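Local structure of DUF4621 domain-containing protein (Parabacteroides distasonis, 4H3W) at residues P21-V32 / S211-F219; V91-T100 / A196-F207. The protein is of unknown function but is a putative secreted protein built from two beta-barrel domains. All coordinates share one frame; numbering follows the deposited sequence.

Interaction 1. Residues P21-V32 / S211-F219; sequences PLGMGYVTSDDV and SVERIEDAF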
loop_
_atom_site.group_PDB
_atom_site.type_symbol
_atom_site.label_atom_id
_atom_site.label_comp_id
_atom_site.label_asym_id
_atom_site.label_seq_id
_atom_site.Cartn_x
_atom_site.Cartn_y
_atom_site.Cartn_z
ATOM N N PRO A 21 -3.460 -32.108 -11.230
ATOM C CA PRO A 21 -3.171 -31.111 -10.188
ATOM C C PRO A 21 -2.078 -30.149 -10.621
ATOM O O PRO A 21 -1.213 -30.513 -11.417
ATOM C CB PRO A 21 -2.705 -31.970 -9.014
ATOM C CG PRO A 21 -2.003 -33.127 -9.678
ATOM C CD PRO A 21 -2.671 -33.347 -11.030
ATOM N N LEU A 22 -2.139 -28.907 -10.169
ATOM C CA LEU A 22 -1.193 -27.882 -10.631
ATOM C C LEU A 22 -0.340 -27.349 -9.498
ATOM O O LEU A 22 0.670 -26.714 -9.762
ATOM C CB LEU A 22 -1.924 -26.710 -11.306
ATOM C CG LEU A 22 -2.721 -27.073 -12.551
ATOM C CD1 LEU A 22 -3.476 -25.852 -13.006
ATOM C CD2 LEU A 22 -1.831 -27.626 -13.659
ATOM N N GLY A 23 -0.769 -27.568 -8.262
ATOM C CA GLY A 23 -0.008 -27.183 -7.068
ATOM C C GLY A 23 -0.640 -25.954 -6.462
ATOM O O GLY A 23 -1.357 -25.242 -7.135
HETATM N N MSE A 24 -0.349 -25.704 -5.191
HETATM C CA MSE A 24 -1.023 -24.684 -4.397
HETATM C C MSE A 24 -0.330 -23.363 -4.473
HETATM O O MSE A 24 0.752 -23.186 -3.920
HETATM C CB MSE A 24 -1.007 -25.228 -2.965
HETATM C CG MSE A 24 -1.609 -24.281 -1.908
HETATM SE SE MSE A 24 -3.584 -24.335 -1.811
HETATM C CE MSE A 24 -3.901 -26.240 -2.210
ATOM N N GLY A 25 -0.918 -22.420 -5.191
ATOM C CA GLY A 25 -0.623 -21.017 -4.921
ATOM C C GLY A 25 -1.149 -20.794 -3.507
ATOM O O GLY A 25 -2.182 -21.361 -3.071
ATOM N N TYR A 26 -0.409 -20.004 -2.764
ATOM C CA TYR A 26 -0.688 -19.851 -1.358
ATOM C C TYR A 26 0.265 -18.787 -0.965
ATOM O O TYR A 26 1.458 -19.031 -0.987
ATOM C CB TYR A 26 -0.432 -21.151 -0.582
ATOM C CG TYR A 26 -0.165 -21.058 0.921
ATOM C CD1 TYR A 26 0.929 -20.358 1.430
ATOM C CD2 TYR A 26 -0.955 -21.753 1.818
ATOM C CE1 TYR A 26 1.186 -20.309 2.790
ATOM C CE2 TYR A 26 -0.707 -21.714 3.179
ATOM C CZ TYR A 26 0.367 -20.995 3.659
ATOM O OH TYR A 26 0.616 -20.964 5.008
ATOM N N VAL A 27 -0.233 -17.600 -0.652
ATOM C CA VAL A 27 0.663 -16.498 -0.343
ATOM C C VAL A 27 0.226 -15.799 0.945
ATOM O O VAL A 27 -0.946 -15.847 1.309
ATOM C CB VAL A 27 0.702 -15.524 -1.516
ATOM C CG1 VAL A 27 1.369 -16.186 -2.704
ATOM C CG2 VAL A 27 -0.701 -15.056 -1.907
ATOM N N THR A 28 1.180 -15.235 1.670
ATOM C CA THR A 28 0.882 -14.501 2.902
ATOM C C THR A 28 0.970 -13.020 2.612
ATOM O O THR A 28 1.418 -12.631 1.533
ATOM C CB THR A 28 1.841 -14.805 4.056
ATOM O OG1 THR A 28 3.135 -14.313 3.711
ATOM C CG2 THR A 28 1.897 -16.314 4.355
ATOM N N SER A 29 0.532 -12.203 3.562
ATOM C CA SER A 29 0.521 -10.756 3.368
ATOM C C SER A 29 1.888 -10.307 2.909
ATOM O O SER A 29 2.018 -9.593 1.902
ATOM C CB SER A 29 0.157 -10.025 4.644
ATOM O OG SER A 29 -1.151 -10.315 5.030
ATOM N N ASP A 30 2.915 -10.798 3.588
ATOM C CA ASP A 30 4.262 -10.312 3.273
ATOM C C ASP A 30 4.896 -10.931 1.975
ATOM O O ASP A 30 5.890 -10.444 1.492
ATOM C CB ASP A 30 5.136 -10.382 4.562
ATOM C CG ASP A 30 5.541 -11.778 4.957
ATOM O OD1 ASP A 30 5.051 -12.770 4.388
ATOM O OD2 ASP A 30 6.387 -11.877 5.862
ATOM N N ASP A 31 4.224 -11.871 1.308
ATOM C CA ASP A 31 4.542 -12.218 -0.074
ATOM C C ASP A 31 3.894 -11.228 -1.066
ATOM O O ASP A 31 4.473 -10.884 -2.100
ATOM C CB ASP A 31 4.024 -13.605 -0.459
ATOM C CG ASP A 31 4.592 -14.731 0.388
ATOM O OD1 ASP A 31 5.765 -14.641 0.783
ATOM O OD2 ASP A 31 3.842 -15.714 0.635
ATOM N N VAL A 32 2.648 -10.832 -0.790
ATOM C CA VAL A 32 1.888 -9.977 -1.704
ATOM C C VAL A 32 2.327 -8.505 -1.621
ATOM O O VAL A 32 2.288 -7.777 -2.609
ATOM C CB VAL A 32 0.371 -10.110 -1.423
ATOM C CG1 VAL A 32 -0.454 -9.073 -2.203
ATOM C CG2 VAL A 32 -0.086 -11.523 -1.753
ATOM N N SER A 211 0.474 -7.302 -7.727
ATOM C CA SER A 211 1.400 -8.246 -7.147
ATOM C C SER A 211 1.366 -9.542 -7.974
ATOM O O SER A 211 0.306 -9.986 -8.393
ATOM C CB SER A 211 1.031 -8.430 -5.681
ATOM O OG SER A 211 1.905 -9.299 -5.007
ATOM N N VAL A 212 2.534 -10.122 -8.239
ATOM C CA VAL A 212 2.652 -11.332 -9.054
ATOM C C VAL A 212 3.004 -12.522 -8.179
ATOM O O VAL A 212 3.967 -12.462 -7.418
ATOM C CB VAL A 212 3.735 -11.203 -10.122
ATOM C CG1 VAL A 212 3.776 -12.473 -10.959
ATOM C CG2 VAL A 212 3.488 -9.989 -11.001
ATOM N N GLU A 213 2.223 -13.593 -8.262
ATOM C CA GLU A 213 2.514 -14.819 -7.517
ATOM C C GLU A 213 2.825 -15.966 -8.494
ATOM O O GLU A 213 2.145 -16.159 -9.505
ATOM C CB GLU A 213 1.382 -15.191 -6.558
ATOM C CG GLU A 213 1.370 -16.664 -6.067
ATOM C CD GLU A 213 2.627 -17.162 -5.300
ATOM O OE1 GLU A 213 3.618 -16.396 -5.073
ATOM O OE2 GLU A 213 2.603 -18.358 -4.889
ATOM N N ARG A 214 3.909 -16.670 -8.191
ATOM C CA ARG A 214 4.477 -17.710 -9.038
ATOM C C ARG A 214 4.092 -19.079 -8.519
ATOM O O ARG A 214 4.286 -19.380 -7.354
ATOM C CB ARG A 214 6.012 -17.557 -9.073
ATOM C CG ARG A 214 6.786 -18.754 -9.602
ATOM C CD ARG A 214 6.378 -19.159 -11.009
ATOM N NE ARG A 214 6.606 -18.106 -11.992
ATOM C CZ ARG A 214 7.625 -18.052 -12.837
ATOM N NH1 ARG A 214 8.587 -18.976 -12.831
ATOM N NH2 ARG A 214 7.675 -17.067 -13.721
ATOM N N ILE A 215 3.500 -19.894 -9.386
ATOM C CA ILE A 215 3.339 -21.316 -9.124
ATOM C C ILE A 215 4.328 -22.008 -10.054
ATOM O O ILE A 215 4.150 -22.038 -11.274
ATOM C CB ILE A 215 1.895 -21.802 -9.346
ATOM C CG1 ILE A 215 0.928 -21.027 -8.443
ATOM C CG2 ILE A 215 1.782 -23.301 -9.076
ATOM C CD1 ILE A 215 0.540 -19.669 -8.986
ATOM N N GLU A 216 5.417 -22.486 -9.452
ATOM C CA GLU A 216 6.545 -23.096 -10.128
ATOM C C GLU A 216 6.257 -24.548 -10.450
ATOM O O GLU A 216 5.711 -25.264 -9.638
ATOM C CB GLU A 216 7.776 -23.017 -9.210
ATOM C CG GLU A 216 9.110 -23.255 -9.892
ATOM C CD GLU A 216 9.608 -22.068 -10.701
ATOM O OE1 GLU A 216 8.978 -21.006 -10.699
ATOM O OE2 GLU A 216 10.653 -22.213 -11.355
ATOM N N ASP A 217 6.606 -24.964 -11.650
ATOM C CA ASP A 217 6.416 -26.345 -12.098
ATOM C C ASP A 217 4.950 -26.806 -11.993
ATOM O O ASP A 217 4.648 -27.883 -11.530
ATOM C CB ASP A 217 7.369 -27.263 -11.317
ATOM C CG ASP A 217 8.820 -26.950 -11.615
ATOM O OD1 ASP A 217 9.146 -26.755 -12.804
ATOM O OD2 ASP A 217 9.622 -26.893 -10.670
ATOM N N ALA A 218 4.058 -25.970 -12.490
ATOM C CA ALA A 218 2.644 -26.314 -12.578
ATOM C C ALA A 218 2.418 -27.446 -13.561
ATOM O O ALA A 218 1.535 -28.272 -13.374
ATOM C CB ALA A 218 1.837 -25.081 -12.992
ATOM N N PHE A 219 3.225 -27.484 -14.613
ATOM C CA PHE A 219 3.127 -28.496 -15.646
ATOM C C PHE A 219 4.462 -29.192 -15.783
ATOM O O PHE A 219 5.502 -28.529 -15.853
ATOM C CB PHE A 219 2.789 -27.860 -16.961
ATOM C CG PHE A 219 1.604 -26.946 -16.884
ATOM C CD1 PHE A 219 0.329 -27.452 -16.992
ATOM C CD2 PHE A 219 1.779 -25.580 -16.688
ATOM C CE1 PHE A 219 -0.768 -26.598 -16.962
ATOM C CE2 PHE A 219 0.679 -24.717 -16.623
ATOM C CZ PHE A 219 -0.598 -25.238 -16.757
HETATM O O HOH W 1 2.935 -13.012 -4.302
HETATM O O HOH W 2 4.157 -10.573 -5.378
#
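Leu-22, Gly-25 and Val-32 meet Ala-218, Ile-215 and Ser-211 in a contact along the edges of two sheets, extended by loops at one end and helix 29-32 at the other. The segments run in opposite directions. Segment 21-32 carries the short strand 25-26 and helix 29-32; segment 211-219 carries the end of strand 208-215. Side chains of one segment mostly meet backbone of the other, and Ser-211 OG makes a hydrogen bond.

At one end Leu-22 CD2 rests against Phe-219 CE1 at 3.6 Å, meeting the ring obliquely. Leu-22 CG is anti to its own carbonyl carbon (chi1 -62°), and this swings the methyls nearer to the other segment than the start of the side chain suggests. The Leu-22 carbonyl receives a CA-H...O contact from Ala-218 CA at 3.5 Å. Ile-235 of strand 233-240 touches both Leu-22 and Phe-219.

In the middle Ile-215 CG1 lies over Gly-25 CA at 3.8 Å in the modelled conformer, one of two. The absence of a side chain at Gly-25 lets it come this close. Strand 25-26 pairs with 317-319 in one antiparallel sheet, and 208-215 pairs with 294-302 in another. Two sheet edges meet here without pairing, consistent with a contact that closes one side of a beta barrel. Phe-318 bonds to the backbone of Gly-25, and Ile-295 to that of Ile-215.

At the other end Ser-211 OG, in one of its two conformers, donates to Val-32 O at 2.9 Å. The bond lies in the carbonyl plane, on a lone pair. OG stands anti to the Ser-211 backbone N (chi1 -178°), which aims it at the last residue of helix 29-32. Val-32 CG1 packs on the same hydroxyl at 3.7 Å.

Interaction 2. Residues V91-T100 / A196-F207; sequences VLALTNPHIT and AVELPLTPAPEF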
loop_
_atom_site.group_PDB
_atom_site.type_symbol
_atom_site.label_atom_id
_atom_site.label_comp_id
_atom_site.label_asym_id
_atom_site.label_seq_id
_atom_site.Cartn_x
_atom_site.Cartn_y
_atom_site.Cartn_z
ATOM N N VAL A 91 -1.142 3.060 -6.238
ATOM C CA VAL A 91 -1.844 4.151 -5.637
ATOM C C VAL A 91 -2.058 3.782 -4.174
ATOM O O VAL A 91 -2.900 2.937 -3.853
ATOM C CB VAL A 91 -3.191 4.404 -6.314
ATOM C CG1 VAL A 91 -3.920 5.560 -5.624
ATOM C CG2 VAL A 91 -3.000 4.731 -7.800
ATOM N N LEU A 92 -1.329 4.467 -3.314
ATOM C CA LEU A 92 -1.292 4.167 -1.884
ATOM C C LEU A 92 -2.359 4.948 -1.111
ATOM O O LEU A 92 -2.042 5.824 -0.340
ATOM C CB LEU A 92 0.105 4.452 -1.358
ATOM C CG LEU A 92 0.344 4.092 0.114
ATOM C CD1 LEU A 92 0.145 2.611 0.285
ATOM C CD2 LEU A 92 1.729 4.534 0.582
ATOM N N ALA A 93 -3.628 4.664 -1.413
ATOM C CA ALA A 93 -4.794 5.306 -0.795
ATOM C C ALA A 93 -5.137 4.546 0.480
ATOM O O ALA A 93 -5.480 3.351 0.428
ATOM C CB ALA A 93 -5.965 5.288 -1.744
ATOM N N LEU A 94 -4.977 5.230 1.612
ATOM C CA LEU A 94 -5.105 4.675 2.923
ATOM C C LEU A 94 -6.201 5.386 3.664
ATOM O O LEU A 94 -6.526 6.559 3.396
ATOM C CB LEU A 94 -3.778 4.805 3.738
ATOM C CG LEU A 94 -2.531 4.253 3.051
ATOM C CD1 LEU A 94 -1.262 4.513 3.850
ATOM C CD2 LEU A 94 -2.737 2.763 2.824
ATOM N N THR A 95 -6.808 4.674 4.594
ATOM C CA THR A 95 -7.958 5.156 5.331
ATOM C C THR A 95 -7.611 6.226 6.346
ATOM O O THR A 95 -8.402 7.136 6.618
ATOM C CB THR A 95 -8.616 3.960 6.063
ATOM O OG1 THR A 95 -9.066 3.015 5.074
ATOM C CG2 THR A 95 -9.787 4.402 6.922
ATOM N N ASN A 96 -6.441 6.084 6.955
ATOM C CA ASN A 96 -6.120 6.975 8.087
ATOM C C ASN A 96 -4.630 7.256 8.295
ATOM O O ASN A 96 -4.084 7.105 9.418
ATOM C CB ASN A 96 -6.748 6.410 9.360
ATOM C CG ASN A 96 -6.765 7.411 10.506
ATOM O OD1 ASN A 96 -6.931 8.614 10.314
ATOM N ND2 ASN A 96 -6.645 6.897 11.723
ATOM N N PRO A 97 -3.980 7.736 7.246
ATOM C CA PRO A 97 -2.653 8.292 7.422
ATOM C C PRO A 97 -2.815 9.529 8.257
ATOM O O PRO A 97 -3.828 10.224 8.124
ATOM C CB PRO A 97 -2.229 8.668 6.003
ATOM C CG PRO A 97 -3.521 9.059 5.356
ATOM C CD PRO A 97 -4.569 8.160 5.948
ATOM N N HIS A 98 -1.892 9.746 9.207
ATOM C CA HIS A 98 -1.968 10.907 10.061
ATOM C C HIS A 98 -0.579 11.323 10.493
ATOM O O HIS A 98 0.397 10.572 10.356
ATOM C CB HIS A 98 -2.851 10.636 11.281
ATOM C CG HIS A 98 -2.459 9.418 12.057
ATOM N ND1 HIS A 98 -2.835 8.148 11.679
ATOM C CD2 HIS A 98 -1.758 9.276 13.205
ATOM C CE1 HIS A 98 -2.361 7.269 12.542
ATOM N NE2 HIS A 98 -1.687 7.925 13.474
ATOM N N ILE A 99 -0.520 12.541 10.987
ATOM C CA ILE A 99 0.680 13.139 11.523
ATOM C C ILE A 99 0.379 13.627 12.906
ATOM O O ILE A 99 -0.630 14.313 13.121
ATOM C CB ILE A 99 1.133 14.340 10.647
ATOM C CG1 ILE A 99 1.405 13.856 9.247
ATOM C CG2 ILE A 99 2.381 15.003 11.216
ATOM C CD1 ILE A 99 1.729 14.952 8.255
ATOM N N THR A 100 1.263 13.309 13.861
ATOM C CA THR A 100 1.171 13.917 15.191
ATOM C C THR A 100 2.369 14.825 15.437
ATOM O O THR A 100 3.454 14.608 14.895
ATOM C CB THR A 100 1.127 12.891 16.324
ATOM O OG1 THR A 100 2.338 12.143 16.306
ATOM C CG2 THR A 100 -0.009 11.941 16.145
ATOM N N ALA A 196 5.528 12.508 14.157
ATOM C CA ALA A 196 5.352 11.133 13.814
ATOM C C ALA A 196 4.367 11.103 12.641
ATOM O O ALA A 196 3.305 11.693 12.745
ATOM C CB ALA A 196 4.825 10.341 15.001
ATOM N N VAL A 197 4.816 10.583 11.509
ATOM C CA VAL A 197 3.988 10.336 10.339
ATOM C C VAL A 197 3.686 8.866 10.391
ATOM O O VAL A 197 4.601 8.054 10.398
ATOM C CB VAL A 197 4.716 10.713 9.042
ATOM C CG1 VAL A 197 3.870 10.380 7.790
ATOM C CG2 VAL A 197 5.099 12.187 9.078
ATOM N N GLU A 198 2.406 8.512 10.481
ATOM C CA GLU A 198 2.003 7.133 10.582
ATOM C C GLU A 198 1.106 6.776 9.407
ATOM O O GLU A 198 0.117 7.462 9.148
ATOM C CB GLU A 198 1.300 6.903 11.918
ATOM C CG GLU A 198 0.934 5.455 12.120
ATOM C CD GLU A 198 0.456 5.115 13.531
ATOM O OE1 GLU A 198 0.972 5.684 14.530
ATOM O OE2 GLU A 198 -0.445 4.256 13.616
ATOM N N LEU A 199 1.493 5.734 8.680
ATOM C CA LEU A 199 0.780 5.291 7.474
ATOM C C LEU A 199 0.334 3.839 7.662
ATOM O O LEU A 199 1.050 2.889 7.296
ATOM C CB LEU A 199 1.646 5.465 6.228
ATOM C CG LEU A 199 2.355 6.809 5.989
ATOM C CD1 LEU A 199 3.251 6.724 4.766
ATOM C CD2 LEU A 199 1.406 7.998 5.848
ATOM N N PRO A 200 -0.821 3.641 8.281
ATOM C CA PRO A 200 -1.339 2.292 8.503
ATOM C C PRO A 200 -1.830 1.697 7.199
ATOM O O PRO A 200 -2.564 2.363 6.459
ATOM C CB PRO A 200 -2.521 2.496 9.462
ATOM C CG PRO A 200 -2.420 3.898 9.952
ATOM C CD PRO A 200 -1.696 4.664 8.875
ATOM N N LEU A 201 -1.463 0.448 6.948
ATOM C CA LEU A 201 -1.804 -0.183 5.712
ATOM C C LEU A 201 -3.232 -0.728 5.802
ATOM O O LEU A 201 -3.447 -1.941 5.810
ATOM C CB LEU A 201 -0.764 -1.272 5.336
ATOM C CG LEU A 201 0.628 -0.689 5.047
ATOM C CD1 LEU A 201 1.680 -1.746 4.798
ATOM C CD2 LEU A 201 0.566 0.234 3.843
ATOM N N THR A 202 -4.189 0.210 5.862
ATOM C CA THR A 202 -5.613 -0.050 5.742
ATOM C C THR A 202 -6.036 0.565 4.431
ATOM O O THR A 202 -6.174 1.789 4.347
ATOM C CB THR A 202 -6.405 0.560 6.910
ATOM O OG1 THR A 202 -5.988 -0.046 8.102
ATOM C CG2 THR A 202 -7.888 0.285 6.811
ATOM N N PRO A 203 -6.139 -0.234 3.371
ATOM C CA PRO A 203 -6.485 0.375 2.060
ATOM C C PRO A 203 -7.857 1.075 2.035
ATOM O O PRO A 203 -8.786 0.609 2.678
ATOM C CB PRO A 203 -6.520 -0.816 1.110
ATOM C CG PRO A 203 -5.636 -1.848 1.811
ATOM C CD PRO A 203 -5.898 -1.680 3.265
ATOM N N ALA A 204 -7.927 2.176 1.318
ATOM C CA ALA A 204 -9.144 2.906 1.017
ATOM C C ALA A 204 -9.628 2.477 -0.363
ATOM O O ALA A 204 -8.880 1.815 -1.073
ATOM C CB ALA A 204 -8.862 4.404 1.045
ATOM N N PRO A 205 -10.846 2.858 -0.753
ATOM C CA PRO A 205 -11.390 2.444 -2.079
ATOM C C PRO A 205 -10.484 2.721 -3.274
ATOM O O PRO A 205 -10.461 1.919 -4.205
ATOM C CB PRO A 205 -12.714 3.247 -2.174
ATOM C CG PRO A 205 -13.113 3.460 -0.742
ATOM C CD PRO A 205 -11.843 3.596 0.045
ATOM N N GLU A 206 -9.728 3.816 -3.278
ATOM C CA GLU A 206 -8.876 4.139 -4.424
ATOM C C GLU A 206 -7.536 3.382 -4.456
ATOM O O GLU A 206 -6.718 3.551 -5.379
ATOM C CB GLU A 206 -8.570 5.628 -4.477
ATOM C CG GLU A 206 -9.748 6.494 -4.907
ATOM C CD GLU A 206 -9.340 7.964 -5.042
ATOM O OE1 GLU A 206 -8.484 8.302 -5.905
ATOM O OE2 GLU A 206 -9.862 8.785 -4.277
ATOM N N PHE A 207 -7.294 2.536 -3.480
ATOM C CA PHE A 207 -6.042 1.791 -3.442
ATOM C C PHE A 207 -5.933 0.935 -4.705
ATOM O O PHE A 207 -6.894 0.342 -5.122
ATOM C CB PHE A 207 -5.940 0.921 -2.179
ATOM C CG PHE A 207 -4.717 0.074 -2.151
ATOM C CD1 PHE A 207 -4.692 -1.161 -2.769
ATOM C CD2 PHE A 207 -3.564 0.515 -1.538
ATOM C CE1 PHE A 207 -3.557 -1.952 -2.743
ATOM C CE2 PHE A 207 -2.418 -0.271 -1.514
ATOM C CZ PHE A 207 -2.402 -1.492 -2.144
HETATM O O HOH W 3 -4.798 3.878 7.346
#
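His-98 and Glu-198 form a hydrogen-bonded antiparallel pair, with their side chains lying side by side on one face of the sheet. His-98 CG sits between its backbone N and carbonyl carbon. This torsion (chi1 53°) leans the ring toward the Glu-198 strand, with NE2 3.5 Å from Glu-198 CB. That CB packs on one ring face as a CH-pi contact. The Glu-198 chain is extended, and its carboxylate plane is turned 53° from the ring. Asn-96 O takes a bond from His-98 ND1 at 2.8 Å, almost in the ring plane, which fixes the ring's rotation. Trp-141 also stacks with this ring. Replacing His-98 by alanine is likely to leave Asn-96 O without its side-chain donor and open a gap beside Glu-198 and Trp-141.

On the other face Ile-99 CG1 and Val-197 CG2 lie alongside at 4.1 Å. Beyond the ladder Leu-94 crosses Leu-199 at about a right angle, with CD1 3.9 Å from Leu-199 CB. Here the chains part, and a water links Asn-96 N to Pro-200 O. They rejoin where Ala-204 N donates to Ala-93 O at 2.9 Å. Thr-202 O accepts from Thr-95 N at 3.0 Å. Main-chain bonds thus fix the pairing at both ends, with a register shift of one between; Leu-94, Leu-199 and Pro-97 pack in the join, and the His-98 ring on the ladder itself.

How the interactions relate
The chain order is 21-32, 91-100, 196-207, 211-219, so interaction 2 falls entirely between the two halves of interaction 1. The centres lie about 28 Å apart. Interaction 2 is near the middle of the molecule, and interaction 1 is farther out. Strand 194-200 belongs to a five-stranded sheet with 47-55 and 98-100. The next strand, 208-215, belongs to a sheet that is probably part of the other barrel. Residues 196-207 and 211-219 adjoin in sequence, and the chain probably passes through them from one barrel to the other. Strand 25-26 pairs with 317-319 and, through interaction 1, also meets 208-215, so this barrel probably draws on both the N-terminal strand and the later part of the chain.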